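Bifunctional GH43-CE protein (Bacteroides eggerthii, PDB 6MLY) probably releases xylose from arabinoxylan-type substrates with a family 43 glycoside hydrolase domain and carries a carbohydrate esterase domain in the same chain. Local coordinates at residues 23-29 against 273-279; 374-380 against 445-451. All coordinates share one frame; numbering follows the deposited sequence.

How the contacts relate
From the N terminus, segment 23-29 is a loop before strand 34-38, and some 240 residues later it is met by segment 273-279, which runs into strand 275-282. Contact 1 brings the start of the glycoside hydrolase region against an edge strand of an antiparallel sheet late in the same region. Contact 2 opens afterwards, so the two are in series, neither nested nor crossed. It closes a shorter, strand-rich loop by pairing strands 378-386 and 441-449 in the concanavalin A-like domain. The contacts touch: Tyr27 O probably accepts a hydrogen bond from Gly376 N at 2.9 Å, and Phe450 packs on the backbone at Val273, marking the seam between the two domains.

Contact 1: 23-29 against 273-279; sequences NPVIYAD and VGRIPYL. With EDO (1,2-ethanediol), chain F.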
ATOM      1  N   ASN A  23       9.463 -18.791 -11.019  1.00 85.86           N
ATOM      2  CA  ASN A  23       9.996 -18.298  -9.760  1.00 86.95           C
ATOM      3  C   ASN A  23       9.631 -16.818  -9.661  1.00 86.99           C
ATOM      4  O   ASN A  23       9.669 -16.124 -10.674  1.00 91.56           O
ATOM      5  CB  ASN A  23      11.505 -18.568  -9.712  1.00 89.88           C
ATOM      6  CG  ASN A  23      12.206 -17.996  -8.499  1.00 89.93           C
ATOM      7  OD1 ASN A  23      12.117 -16.793  -8.240  1.00 90.28           O
ATOM      8  ND2 ASN A  23      12.921 -18.844  -7.772  1.00 88.32           N
ATOM      9  N   PRO A  24       9.267 -16.321  -8.469  1.00 84.90           N
ATOM     10  CA  PRO A  24       9.217 -17.032  -7.198  1.00 83.39           C
ATOM     11  C   PRO A  24       8.055 -18.028  -7.079  1.00 82.31           C
ATOM     12  O   PRO A  24       6.917 -17.690  -7.415  1.00 82.82           O
ATOM     13  CB  PRO A  24       9.019 -15.909  -6.172  1.00 82.56           C
ATOM     14  CG  PRO A  24       8.203 -14.893  -6.920  1.00 81.98           C
ATOM     15  CD  PRO A  24       8.740 -14.957  -8.333  1.00 83.89           C
ATOM     16  N   VAL A  25       8.370 -19.226  -6.569  1.00 81.43           N
ATOM     17  CA  VAL A  25       7.431 -20.349  -6.476  1.00 79.10           C
ATOM     18  C   VAL A  25       6.349 -20.040  -5.436  1.00 76.45           C
ATOM     19  O   VAL A  25       5.244 -20.583  -5.517  1.00 76.15           O
ATOM     20  CB  VAL A  25       8.155 -21.671  -6.150  1.00 80.03           C
ATOM     21  CG1 VAL A  25       9.120 -22.062  -7.260  1.00 81.60           C
ATOM     22  CG2 VAL A  25       8.864 -21.629  -4.802  1.00 80.06           C
ATOM     23  N   ILE A  26       6.698 -19.211  -4.444  1.00 75.42           N
ATOM     24  CA  ILE A  26       5.733 -18.602  -3.526  1.00 74.44           C
ATOM     25  C   ILE A  26       5.990 -17.090  -3.483  1.00 74.85           C
ATOM     26  O   ILE A  26       6.964 -16.644  -2.879  1.00 76.78           O
ATOM     27  CB  ILE A  26       5.819 -19.222  -2.115  1.00 73.84           C
ATOM     28  CG1 ILE A  26       5.509 -20.722  -2.124  1.00 73.18           C
ATOM     29  CG2 ILE A  26       4.919 -18.457  -1.146  1.00 73.09           C
ATOM     30  CD1 ILE A  26       5.644 -21.389  -0.776  1.00 72.39           C
ATOM     31  N   TYR A  27       5.105 -16.308  -4.109  1.00 73.42           N
ATOM     32  CA  TYR A  27       5.199 -14.858  -4.042  1.00 73.38           C
ATOM     33  C   TYR A  27       4.479 -14.378  -2.775  1.00 72.44           C
ATOM     34  O   TYR A  27       3.395 -13.792  -2.850  1.00 72.09           O
ATOM     35  CB  TYR A  27       4.632 -14.217  -5.312  1.00 73.32           C
ATOM     36  CG  TYR A  27       5.290 -12.922  -5.720  1.00 73.51           C
ATOM     37  CD1 TYR A  27       5.507 -12.627  -7.057  1.00 74.50           C
ATOM     38  CD2 TYR A  27       5.719 -11.997  -4.779  1.00 73.13           C
ATOM     39  CE1 TYR A  27       6.113 -11.443  -7.450  1.00 75.69           C
ATOM     40  CE2 TYR A  27       6.329 -10.811  -5.155  1.00 74.27           C
ATOM     41  CZ  TYR A  27       6.523 -10.529  -6.495  1.00 75.55           C
ATOM     42  OH  TYR A  27       7.109  -9.353  -6.865  1.00 76.60           O
ATOM     43  N   ALA A  28       5.094 -14.646  -1.617  1.00 72.08           N
ATOM     44  CA  ALA A  28       4.533 -14.294  -0.309  1.00 71.26           C
ATOM     45  C   ALA A  28       5.560 -14.572   0.792  1.00 70.46           C
ATOM     46  O   ALA A  28       6.540 -15.285   0.579  1.00 70.87           O
ATOM     47  CB  ALA A  28       3.257 -15.061  -0.055  1.00 71.03           C
ATOM     48  N   ASP A  29       5.292 -14.012   1.974  1.00 69.48           N
ATOM     49  CA  ASP A  29       6.209 -13.987   3.098  1.00 69.81           C
ATOM     50  C   ASP A  29       6.223 -15.371   3.763  1.00 69.97           C
ATOM     51  O   ASP A  29       5.383 -15.674   4.613  1.00 69.83           O
ATOM     52  CB  ASP A  29       5.820 -12.858   4.055  1.00 69.28           C
ATOM     53  CG  ASP A  29       6.826 -12.557   5.151  1.00 69.65           C
ATOM     54  OD1 ASP A  29       8.030 -12.440   4.841  1.00 70.73           O
ATOM     55  OD2 ASP A  29       6.388 -12.421   6.308  1.00 69.10           O
ATOM     56  N   VAL A 273       5.963  -6.865   0.451  1.00 77.09           N
ATOM     57  CA  VAL A 273       5.326  -8.188   0.440  1.00 75.41           C
ATOM     58  C   VAL A 273       6.022  -9.097   1.466  1.00 75.55           C
ATOM     59  O   VAL A 273       5.362  -9.888   2.144  1.00 75.18           O
ATOM     60  CB  VAL A 273       5.319  -8.803  -0.976  1.00 74.99           C
ATOM     61  CG1 VAL A 273       6.669  -9.393  -1.366  1.00 75.57           C
ATOM     62  CG2 VAL A 273       4.209  -9.830  -1.142  1.00 74.40           C
ATOM     63  N   GLY A 274       7.350  -8.965   1.584  1.00 75.93           N
ATOM     64  CA  GLY A 274       8.132  -9.663   2.611  1.00 76.18           C
ATOM     65  C   GLY A 274       9.340 -10.389   2.035  1.00 77.16           C
ATOM     66  O   GLY A 274      10.103  -9.817   1.249  1.00 77.60           O
ATOM     67  N   ARG A 275       9.504 -11.653   2.452  1.00 77.09           N
ATOM     68  CA  ARG A 275      10.667 -12.502   2.130  1.00 77.40           C
ATOM     69  C   ARG A 275      10.162 -13.809   1.498  1.00 77.06           C
ATOM     70  O   ARG A 275       9.569 -14.646   2.176  1.00 77.11           O
ATOM     71  CB  ARG A 275      11.502 -12.718   3.397  1.00 78.27           C
ATOM     72  CG  ARG A 275      11.864 -11.427   4.121  1.00 79.75           C
ATOM     73  CD  ARG A 275      12.919 -11.597   5.201  1.00 81.94           C
ATOM     74  NE  ARG A 275      12.368 -12.025   6.482  1.00 83.14           N
ATOM     75  CZ  ARG A 275      13.047 -12.680   7.421  1.00 84.44           C
ATOM     76  NH1 ARG A 275      14.321 -12.983   7.235  1.00 87.28           N
ATOM     77  NH2 ARG A 275      12.448 -13.043   8.541  1.00 84.50           N
ATOM     78  N   ILE A 276      10.403 -13.960   0.188  1.00 77.22           N
ATOM     79  CA  ILE A 276       9.606 -14.839  -0.683  1.00 76.42           C
ATOM     80  C   ILE A 276      10.455 -16.027  -1.138  1.00 76.77           C
ATOM     81  O   ILE A 276      11.568 -15.845  -1.625  1.00 78.05           O
ATOM     82  CB  ILE A 276       9.006 -14.043  -1.870  1.00 76.54           C
ATOM     83  CG1 ILE A 276      10.066 -13.335  -2.716  1.00 77.67           C
ATOM     84  CG2 ILE A 276       7.958 -13.046  -1.397  1.00 75.70           C
ATOM     85  CD1 ILE A 276       9.577 -12.948  -4.089  1.00 78.32           C
ATOM     86  N   PRO A 277       9.976 -17.280  -0.951  1.00 76.67           N
ATOM     87  CA  PRO A 277      10.668 -18.477  -1.437  1.00 77.38           C
ATOM     88  C   PRO A 277      11.113 -18.503  -2.909  1.00 79.05           C
ATOM     89  O   PRO A 277      10.374 -18.054  -3.799  1.00 78.81           O
ATOM     90  CB  PRO A 277       9.610 -19.567  -1.227  1.00 76.86           C
ATOM     91  CG  PRO A 277       8.885 -19.120   0.014  1.00 75.44           C
ATOM     92  CD  PRO A 277       8.784 -17.620  -0.157  1.00 75.60           C
ATOM     93  N   TYR A 278      12.321 -19.052  -3.121  1.00 80.11           N
ATOM     94  CA  TYR A 278      12.964 -19.252  -4.422  1.00 82.17           C
ATOM     95  C   TYR A 278      13.491 -20.692  -4.506  1.00 82.44           C
ATOM     96  O   TYR A 278      14.076 -21.201  -3.546  1.00 82.77           O
ATOM     97  CB  TYR A 278      14.137 -18.284  -4.610  1.00 83.41           C
ATOM     98  CG  TYR A 278      13.792 -16.930  -5.182  1.00 83.91           C
ATOM     99  CD1 TYR A 278      12.898 -16.087  -4.543  1.00 83.11           C
ATOM    100  CD2 TYR A 278      14.387 -16.471  -6.349  1.00 85.48           C
ATOM    101  CE1 TYR A 278      12.588 -14.838  -5.058  1.00 83.34           C
ATOM    102  CE2 TYR A 278      14.087 -15.225  -6.878  1.00 85.57           C
ATOM    103  CZ  TYR A 278      13.181 -14.404  -6.230  1.00 83.99           C
ATOM    104  OH  TYR A 278      12.877 -13.174  -6.735  1.00 84.84           O
ATOM    105  N   LEU A 279      13.285 -21.335  -5.662  1.00 83.80           N
ATOM    106  CA  LEU A 279      13.857 -22.639  -5.971  1.00 84.26           C
ATOM    107  C   LEU A 279      14.838 -22.493  -7.142  1.00 86.55           C
ATOM    108  O   LEU A 279      14.481 -21.948  -8.186  1.00 84.94           O
ATOM    109  CB  LEU A 279      12.723 -23.613  -6.311  1.00 83.50           C
ATOM    110  CG  LEU A 279      11.916 -24.131  -5.121  1.00 81.71           C
ATOM    111  CD1 LEU A 279      10.773 -25.023  -5.581  1.00 80.63           C
ATOM    112  CD2 LEU A 279      12.808 -24.884  -4.146  1.00 82.08           C
TER
HETATM  113  C1  EDO F 902      15.613 -13.998  10.387  1.00 65.38           C
HETATM  114  O1  EDO F 902      14.746 -14.649   9.450  1.00 59.45           O
HETATM  115  C2  EDO F 902      15.060 -14.221  11.787  1.00 70.51           C
HETATM  116  O2  EDO F 902      14.962 -15.631  12.034  1.00 76.51           O
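Asp29 and Arg275 supply the clear polar link: Arg275 N donates to Asp29 OD1 at 2.9 Å with an angle of 150° at the hydrogen. The donor arrives on the anti side of the carboxylate, 19° out of its plane, while Asp29 OD2 is taken by Gly486 N, so both oxygens are held and the group is fixed in rotation. Gly274, just before, has backbone angles that call for glycine. A weaker CA-H...O contact joins Ile276 CA to Ala28 O at 3.3 Å.

The apolar part centres on Ile276. Its CG1 branch sits between the backbone N and the carbonyl carbon (chi1 57°). This puts Ile276 CD1 over one face of the Tyr27 ring, 4.0 Å from Tyr27 CE2, and 3.7 Å from Pro24 CB. Val273 CG1 meets the same tyrosine at its edge. Further along, Pro277 CG lies 3.7 Å from Ile26 CB, and at the far end Val25 crosses Leu279 at about a right angle, CG1 to CD1 at 3.8 Å.

A bound ethanediol, probably from the crystallisation liquor, takes the Arg275 guanidinium at its edge: O1 accepts from both NH1, at 2.8 Å, and NH2. Asp32 binds the same molecule, and the side chain of Asp143, predicted to tune the active-site acid, is about 9 Å from that of Arg275.

Ile276 and Tyr278 use their backbones on strand 262-269, and Pro277 has no N-H to give. The family fold is a five-bladed beta-propeller; here its N-terminal loop meets this strand across a mostly apolar seam, tied by one hydrogen bond to a carboxylate.

Contact 2: 374-380 against 445-451; sequences TIGPVCT and KAECDFR
Val378 and Arg451 cross with the valine's CG1 over one face of the guanidinium and 3.6 Å from Arg451 CG. Asp449, side by side with Val378, holds the guanidinium: Arg451 NE is 2.7 Å from Asp449 OD1 in a salt bridge, and the same oxygen accepts from Arg451 N in an Asx turn. Asp516 gives the arginine a second acidic partner.

Thr380 shares this face of the sheet. With OG1 beside its own backbone N (chi1 -64°), the hydroxyl donates to Cys379 O at 2.7 Å from above the carbonyl plane, with a weak second bond to Lys513 O; Cys448 N reaches Cys379 O from the opposite face at 2.9 Å. The Thr380 methyl CG2 lies 3.6 Å from Lys445 CG, and Glu447 runs alongside, its carboxylate bound to Tyr460 and Ser515. An alanine here removes the hydroxyl and the methyl, which would probably leave Cys379 O one donor short and the Lys445 chain less well supported.

On the other face Cys379 and Cys448 stand as a hydrogen-bonded pair, SG to SG 3.8 Å and not disulfide-linked. Phe450 turns its ring edge to Cys379 SG and to Ile375 O, 3.6 Å from CE2, and Thr374 crosses it at about a right angle.

Strands 378-380 and 445-449 run antiparallel, their directions 176° apart; Cys448 packs on Leu400 and Cys379 on Phe489 of the facing sheet, as in a concanavalin A-like beta-sandwich.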
ATOM      1  N   THR A 374      -0.212 -10.980   2.629  1.00 66.79           N
ATOM      2  CA  THR A 374      -0.392 -10.359   1.328  1.00 68.29           C
ATOM      3  C   THR A 374       0.353 -11.205   0.298  1.00 69.26           C
ATOM      4  O   THR A 374       1.298 -11.906   0.648  1.00 71.11           O
ATOM      5  CB  THR A 374       0.098  -8.907   1.310  1.00 68.57           C
ATOM      6  OG1 THR A 374       1.444  -8.867   1.779  1.00 70.09           O
ATOM      7  CG2 THR A 374      -0.765  -7.987   2.147  1.00 68.45           C
ATOM      8  N   ILE A 375      -0.082 -11.145  -0.961  1.00 70.53           N
ATOM      9  CA  ILE A 375       0.496 -11.973  -2.006  1.00 71.71           C
ATOM     10  C   ILE A 375       0.904 -11.082  -3.181  1.00 74.19           C
ATOM     11  O   ILE A 375       0.313 -10.030  -3.392  1.00 75.30           O
ATOM     12  CB  ILE A 375      -0.485 -13.085  -2.424  1.00 72.07           C
ATOM     13  CG1 ILE A 375      -1.732 -12.537  -3.120  1.00 71.69           C
ATOM     14  CG2 ILE A 375      -0.849 -13.943  -1.222  1.00 72.08           C
ATOM     15  CD1 ILE A 375      -2.690 -13.609  -3.590  1.00 72.06           C
ATOM     16  N   GLY A 376       1.917 -11.530  -3.930  1.00 75.20           N
ATOM     17  CA  GLY A 376       2.394 -10.844  -5.129  1.00 76.51           C
ATOM     18  C   GLY A 376       1.994 -11.585  -6.405  1.00 77.44           C
ATOM     19  O   GLY A 376       1.578 -12.743  -6.349  1.00 77.25           O
ATOM     20  N   PRO A 377       2.137 -10.918  -7.558  1.00 80.52           N
ATOM     21  CA  PRO A 377       2.701  -9.579  -7.669  1.00 80.08           C
ATOM     22  C   PRO A 377       1.739  -8.446  -7.266  1.00 78.69           C
ATOM     23  O   PRO A 377       2.197  -7.372  -6.873  1.00 77.91           O
ATOM     24  CB  PRO A 377       3.066  -9.455  -9.157  1.00 82.08           C
ATOM     25  CG  PRO A 377       2.055 -10.333  -9.846  1.00 82.38           C
ATOM     26  CD  PRO A 377       1.861 -11.487  -8.887  1.00 82.16           C
ATOM     27  N   VAL A 378       0.428  -8.698  -7.378  1.00 78.00           N
ATOM     28  CA  VAL A 378      -0.633  -7.783  -6.916  1.00 77.49           C
ATOM     29  C   VAL A 378      -1.635  -8.585  -6.083  1.00 76.39           C
ATOM     30  O   VAL A 378      -1.696  -9.817  -6.197  1.00 79.93           O
ATOM     31  CB  VAL A 378      -1.356  -7.087  -8.084  1.00 77.58           C
ATOM     32  CG1 VAL A 378      -0.402  -6.251  -8.924  1.00 78.31           C
ATOM     33  CG2 VAL A 378      -2.121  -8.079  -8.954  1.00 77.74           C
ATOM     34  N   CYS A 379      -2.420  -7.882  -5.263  1.00 75.79           N
ATOM     35  CA  CYS A 379      -3.524  -8.506  -4.545  1.00 74.83           C
ATOM     36  C   CYS A 379      -4.541  -7.453  -4.086  1.00 73.77           C
ATOM     37  O   CYS A 379      -4.309  -6.234  -4.170  1.00 74.01           O
ATOM     38  CB  CYS A 379      -3.034  -9.328  -3.354  1.00 75.34           C
ATOM     39  SG  CYS A 379      -2.371  -8.347  -1.978  1.00 77.11           S
ATOM     40  N   THR A 380      -5.682  -7.964  -3.616  1.00 72.84           N
ATOM     41  CA  THR A 380      -6.769  -7.171  -3.131  1.00 71.32           C
ATOM     42  C   THR A 380      -7.537  -7.987  -2.086  1.00 70.27           C
ATOM     43  O   THR A 380      -8.035  -9.060  -2.395  1.00 69.73           O
ATOM     44  CB  THR A 380      -7.647  -6.717  -4.305  1.00 71.99           C
ATOM     45  OG1 THR A 380      -6.844  -5.876  -5.137  1.00 73.85           O
ATOM     46  CG2 THR A 380      -8.900  -5.984  -3.873  1.00 72.23           C
ATOM     47  N   LYS A 445     -12.193  -2.418   1.102  1.00 71.55           N
ATOM     48  CA  LYS A 445     -11.278  -3.050   0.159  1.00 71.93           C
ATOM     49  C   LYS A 445      -9.889  -2.434   0.366  1.00 71.69           C
ATOM     50  O   LYS A 445      -9.767  -1.258   0.690  1.00 72.11           O
ATOM     51  CB  LYS A 445     -11.797  -2.861  -1.273  1.00 73.29           C
ATOM     52  CG  LYS A 445     -10.979  -3.515  -2.382  1.00 73.85           C
ATOM     53  CD  LYS A 445     -11.782  -3.830  -3.645  1.00 75.21           C
ATOM     54  CE  LYS A 445     -12.154  -2.603  -4.454  1.00 75.45           C
ATOM     55  NZ  LYS A 445     -12.857  -2.956  -5.712  1.00 76.47           N
ATOM     56  N   ALA A 446      -8.850  -3.257   0.211  1.00 72.11           N
ATOM     57  CA  ALA A 446      -7.465  -2.816   0.312  1.00 71.29           C
ATOM     58  C   ALA A 446      -6.662  -3.476  -0.810  1.00 71.48           C
ATOM     59  O   ALA A 446      -6.589  -4.694  -0.864  1.00 72.20           O
ATOM     60  CB  ALA A 446      -6.914  -3.167   1.672  1.00 71.15           C
ATOM     61  N   GLU A 447      -6.099  -2.656  -1.704  1.00 72.21           N
ATOM     62  CA  GLU A 447      -5.317  -3.118  -2.850  1.00 73.06           C
ATOM     63  C   GLU A 447      -3.825  -3.007  -2.522  1.00 73.15           C
ATOM     64  O   GLU A 447      -3.425  -2.191  -1.691  1.00 73.01           O
ATOM     65  CB  GLU A 447      -5.633  -2.296  -4.102  1.00 73.63           C
ATOM     66  CG  GLU A 447      -7.082  -2.387  -4.554  1.00 74.22           C
ATOM     67  CD  GLU A 447      -7.331  -1.866  -5.960  1.00 75.64           C
ATOM     68  OE1 GLU A 447      -7.058  -0.667  -6.197  1.00 75.15           O
ATOM     69  OE2 GLU A 447      -7.777  -2.666  -6.816  1.00 76.59           O
ATOM     70  N   CYS A 448      -3.024  -3.843  -3.195  1.00 74.09           N
ATOM     71  CA  CYS A 448      -1.569  -3.893  -3.040  1.00 74.40           C
ATOM     72  C   CYS A 448      -0.909  -4.031  -4.417  1.00 74.66           C
ATOM     73  O   CYS A 448      -1.219  -4.964  -5.168  1.00 75.22           O
ATOM     74  CB  CYS A 448      -1.132  -5.082  -2.188  1.00 75.21           C
ATOM     75  SG  CYS A 448      -1.624  -4.980  -0.442  1.00 76.23           S
ATOM     76  N   ASP A 449      -0.006  -3.098  -4.735  1.00 75.19           N
ATOM     77  CA  ASP A 449       0.825  -3.186  -5.931  1.00 75.68           C
ATOM     78  C   ASP A 449       2.282  -3.340  -5.486  1.00 77.11           C
ATOM     79  O   ASP A 449       2.906  -2.374  -5.033  1.00 77.60           O
ATOM     80  CB  ASP A 449       0.642  -1.984  -6.868  1.00 76.28           C
ATOM     81  CG  ASP A 449       1.221  -2.216  -8.257  1.00 76.80           C
ATOM     82  OD1 ASP A 449       1.461  -3.390  -8.595  1.00 77.81           O
ATOM     83  OD2 ASP A 449       1.435  -1.232  -8.991  1.00 78.94           O
ATOM     84  N   PHE A 450       2.784  -4.575  -5.593  1.00 76.01           N
ATOM     85  CA  PHE A 450       4.178  -4.908  -5.337  1.00 76.59           C
ATOM     86  C   PHE A 450       4.958  -4.934  -6.662  1.00 77.72           C
ATOM     87  O   PHE A 450       6.183  -4.942  -6.643  1.00 80.03           O
ATOM     88  CB  PHE A 450       4.277  -6.238  -4.579  1.00 75.71           C
ATOM     89  CG  PHE A 450       3.524  -6.271  -3.267  1.00 74.47           C
ATOM     90  CD1 PHE A 450       3.987  -5.568  -2.162  1.00 74.18           C
ATOM     91  CD2 PHE A 450       2.350  -6.998  -3.133  1.00 73.54           C
ATOM     92  CE1 PHE A 450       3.298  -5.594  -0.957  1.00 73.30           C
ATOM     93  CE2 PHE A 450       1.663  -7.024  -1.927  1.00 72.81           C
ATOM     94  CZ  PHE A 450       2.136  -6.320  -0.842  1.00 72.58           C
ATOM     95  N   ARG A 451       4.246  -4.917  -7.799  1.00 79.67           N
ATOM     96  CA  ARG A 451       4.857  -4.948  -9.143  1.00 81.02           C
ATOM     97  C   ARG A 451       6.099  -4.049  -9.158  1.00 82.12           C
ATOM     98  O   ARG A 451       5.988  -2.835  -9.006  1.00 83.37           O
ATOM     99  CB  ARG A 451       3.882  -4.466 -10.225  1.00 80.43           C
ATOM    100  CG  ARG A 451       2.727  -5.415 -10.517  1.00 80.11           C
ATOM    101  CD  ARG A 451       1.745  -4.917 -11.570  1.00 80.11           C
ATOM    102  NE  ARG A 451       1.173  -3.613 -11.253  1.00 79.41           N
ATOM    103  CZ  ARG A 451      -0.102  -3.280 -11.416  1.00 78.47           C
ATOM    104  NH1 ARG A 451      -0.957  -4.139 -11.943  1.00 79.54           N
ATOM    105  NH2 ARG A 451      -0.518  -2.089 -11.031  1.00 79.31           N
TER